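Local coordinates for attachment protein G3P (Enterobacteria phage Ike, PDB 4EO0) that probably binds the host's N-pilus from the tip of the filamentous phage, the attachment step that begins infection, at residues A16-V21 against T90-I95. Residues are numbered along the deposited sequence; the frame is centred on the assembly and turned at random.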
ATOM      1  N   ALA A  16       7.435  -2.540   1.454  1.00 19.98           N
ATOM      2  CA  ALA A  16       8.430  -2.301   2.518  1.00 21.14           C
ATOM      3  C   ALA A  16       9.583  -3.218   2.135  1.00 26.06           C
ATOM      4  O   ALA A  16       9.385  -4.424   2.027  1.00 24.21           O
ATOM      5  CB  ALA A  16       7.881  -2.690   3.889  1.00 21.73           C
ATOM      6  N   ILE A  17      10.759  -2.651   1.868  1.00 26.50           N
ATOM      7  CA  ILE A  17      11.938  -3.407   1.429  1.00 28.85           C
ATOM      8  C   ILE A  17      12.955  -3.527   2.568  1.00 34.40           C
ATOM      9  O   ILE A  17      13.250  -2.532   3.225  1.00 35.42           O
ATOM     10  CB  ILE A  17      12.522  -2.812   0.102  1.00 33.43           C
ATOM     11  CG1 ILE A  17      11.513  -2.989  -1.048  1.00 32.61           C
ATOM     12  CG2 ILE A  17      13.879  -3.433  -0.285  1.00 36.08           C
ATOM     13  CD1 ILE A  17      11.320  -1.772  -1.892  1.00 43.75           C
ATOM     14  N   SER A  18      13.487  -4.742   2.800  1.00 31.14           N
ATOM     15  CA  SER A  18      14.478  -4.965   3.864  1.00 31.38           C
ATOM     16  C   SER A  18      15.768  -4.184   3.676  1.00 36.52           C
ATOM     17  O   SER A  18      16.210  -3.963   2.545  1.00 38.10           O
ATOM     18  CB  SER A  18      14.798  -6.449   4.037  1.00 36.01           C
ATOM     19  OG  SER A  18      15.553  -6.951   2.942  1.00 42.88           O
ATOM     20  N   LYS A  19      16.357  -3.750   4.795  1.00 33.75           N
ATOM     21  CA  LYS A  19      17.625  -3.022   4.814  1.00 34.67           C
ATOM     22  C   LYS A  19      18.639  -3.900   5.525  1.00 40.07           C
ATOM     23  O   LYS A  19      18.270  -4.627   6.453  1.00 38.95           O
ATOM     24  CB  LYS A  19      17.459  -1.665   5.520  1.00 37.27           C
ATOM     25  CG  LYS A  19      16.695  -0.663   4.668  1.00 47.61           C
ATOM     26  CD  LYS A  19      16.221   0.543   5.448  1.00 56.96           C
ATOM     27  CE  LYS A  19      15.497   1.505   4.539  1.00 63.41           C
ATOM     28  NZ  LYS A  19      14.879   2.621   5.295  1.00 74.55           N
ATOM     29  N   THR A  20      19.902  -3.890   5.053  1.00 39.19           N
ATOM     30  CA  THR A  20      20.972  -4.699   5.642  1.00 39.58           C
ATOM     31  C   THR A  20      21.440  -4.084   6.955  1.00 45.54           C
ATOM     32  O   THR A  20      21.672  -2.872   7.014  1.00 45.50           O
ATOM     33  CB  THR A  20      22.134  -4.883   4.649  1.00 50.95           C
ATOM     34  OG1 THR A  20      21.604  -5.134   3.344  1.00 49.39           O
ATOM     35  CG2 THR A  20      23.080  -6.016   5.052  1.00 48.53           C
ATOM     36  N   VAL A  21      21.564  -4.921   8.009  1.00 42.39           N
ATOM     37  CA  VAL A  21      22.032  -4.511   9.344  1.00 43.13           C
ATOM     38  C   VAL A  21      23.125  -5.460   9.837  1.00 48.07           C
ATOM     39  O   VAL A  21      22.953  -6.680   9.796  1.00 47.37           O
ATOM     40  CB  VAL A  21      20.867  -4.317  10.368  1.00 47.27           C
ATOM     41  CG1 VAL A  21      21.371  -4.232  11.812  1.00 46.97           C
ATOM     42  CG2 VAL A  21      20.034  -3.081  10.025  1.00 47.66           C
ATOM     43  N   THR A  90      17.709 -13.677   7.435  1.00 53.61           N
ATOM     44  CA  THR A  90      19.024 -13.963   6.866  1.00 57.47           C
ATOM     45  C   THR A  90      19.198 -13.339   5.487  1.00 62.46           C
ATOM     46  O   THR A  90      20.256 -12.809   5.161  1.00 65.50           O
ATOM     47  CB  THR A  90      19.255 -15.481   6.728  1.00 20.00           C
ATOM     48  OG1 THR A  90      19.242 -16.097   8.021  1.00 20.00           O
ATOM     49  CG2 THR A  90      20.590 -15.765   6.055  1.00 20.00           C
ATOM     50  N   GLU A  91      18.141 -13.405   4.688  1.00 56.17           N
ATOM     51  CA  GLU A  91      18.189 -13.031   3.285  1.00 55.71           C
ATOM     52  C   GLU A  91      17.289 -11.838   3.024  1.00 53.97           C
ATOM     53  O   GLU A  91      16.323 -11.626   3.742  1.00 50.23           O
ATOM     54  CB  GLU A  91      17.728 -14.204   2.423  1.00 20.00           C
ATOM     55  CG  GLU A  91      18.692 -15.369   2.398  1.00 20.00           C
ATOM     56  CD  GLU A  91      19.968 -15.012   1.677  1.00 20.00           C
ATOM     57  OE1 GLU A  91      19.985 -15.120   0.436  1.00 20.00           O
ATOM     58  OE2 GLU A  91      20.939 -14.607   2.350  1.00 20.00           O
ATOM     59  N   SER A  92      17.616 -11.072   1.988  1.00 49.97           N
ATOM     60  CA  SER A  92      16.875  -9.868   1.636  1.00 47.39           C
ATOM     61  C   SER A  92      15.425 -10.220   1.297  1.00 45.56           C
ATOM     62  O   SER A  92      15.152 -11.258   0.711  1.00 45.74           O
ATOM     63  CB  SER A  92      17.558  -9.163   0.459  1.00 54.14           C
ATOM     64  OG  SER A  92      16.900  -7.958   0.112  1.00 63.27           O
ATOM     65  N   TRP A  93      14.502  -9.365   1.722  1.00 37.39           N
ATOM     66  CA  TRP A  93      13.071  -9.645   1.618  1.00 33.11           C
ATOM     67  C   TRP A  93      12.222  -8.378   1.616  1.00 31.53           C
ATOM     68  O   TRP A  93      12.721  -7.282   1.825  1.00 30.36           O
ATOM     69  CB  TRP A  93      12.612 -10.606   2.718  1.00 30.60           C
ATOM     70  CG  TRP A  93      12.715 -10.042   4.095  1.00 30.74           C
ATOM     71  CD1 TRP A  93      13.848  -9.627   4.725  1.00 35.28           C
ATOM     72  CD2 TRP A  93      11.645  -9.836   5.021  1.00 28.12           C
ATOM     73  NE1 TRP A  93      13.552  -9.176   5.981  1.00 33.86           N
ATOM     74  CE2 TRP A  93      12.205  -9.294   6.190  1.00 32.34           C
ATOM     75  CE3 TRP A  93      10.270 -10.062   4.978  1.00 26.67           C
ATOM     76  CZ2 TRP A  93      11.438  -8.966   7.297  1.00 30.17           C
ATOM     77  CZ3 TRP A  93       9.513  -9.736   6.079  1.00 26.75           C
ATOM     78  CH2 TRP A  93      10.096  -9.197   7.224  1.00 28.24           C
ATOM     79  N   SER A  94      10.936  -8.545   1.332  1.00 26.15           N
ATOM     80  CA  SER A  94      10.006  -7.421   1.263  1.00 23.75           C
ATOM     81  C   SER A  94       8.649  -7.791   1.827  1.00 24.29           C
ATOM     82  O   SER A  94       8.329  -8.979   1.947  1.00 24.70           O
ATOM     83  CB  SER A  94       9.839  -6.945  -0.183  1.00 29.12           C
ATOM     84  OG  SER A  94       9.343  -7.992  -1.002  1.00 37.79           O
ATOM     85  N   ILE A  95       7.826  -6.772   2.122  1.00 18.05           N
ATOM     86  CA  ILE A  95       6.441  -6.941   2.565  1.00 15.42           C
ATOM     87  C   ILE A  95       5.596  -6.094   1.638  1.00 19.02           C
ATOM     88  O   ILE A  95       5.947  -4.947   1.372  1.00 20.94           O
ATOM     89  CB  ILE A  95       6.215  -6.540   4.048  1.00 17.65           C
ATOM     90  CG1 ILE A  95       6.869  -7.559   4.984  1.00 19.56           C
ATOM     91  CG2 ILE A  95       4.725  -6.398   4.403  1.00 16.60           C
ATOM     92  CD1 ILE A  95       6.971  -7.127   6.466  1.00 20.87           C
TER
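An antiparallel ladder of the pilus-binding domain's sheet, between strands 12-24 and 94-106, ends where A16-S18 meets S92-I95. A16 and I95 form a hydrogen-bonded pair: A16 N reaches I95 O at 2.8 Å, almost straight, and I95 N returns to A16 O. Their side chains share a sheet face, CB to CB 4.2 Å apart, beneath helix 38-66, where A16 meets A44 and I95 meets L41; small alanine suits a buried place so near the helix. I17 and S94, the next, non-hydrogen-bonded pair, turn to the other face.

Beyond them S18 N still bonds W93 O at 2.8 Å, but S18 OG takes the bond from W93 N that S18's own O would accept in a regular ladder. With OG between its own N and carbonyl carbon (chi1 71°), S18 OG accepts W93 N nearly straight at 2.9 Å. S92 OG donates a longer bond to it, 3.3 Å. S18 CB lies obliquely 3.4 Å from W93 CD1. Tryptophan suits its place by offering both an N-H, taken by E34 O, and a broad ring for S18 CB and I36. Serine's short hydroxyl, accepting twice from 90-95 while bonded to E34's carboxylate, thus joins three chain segments where the regular ladder stops.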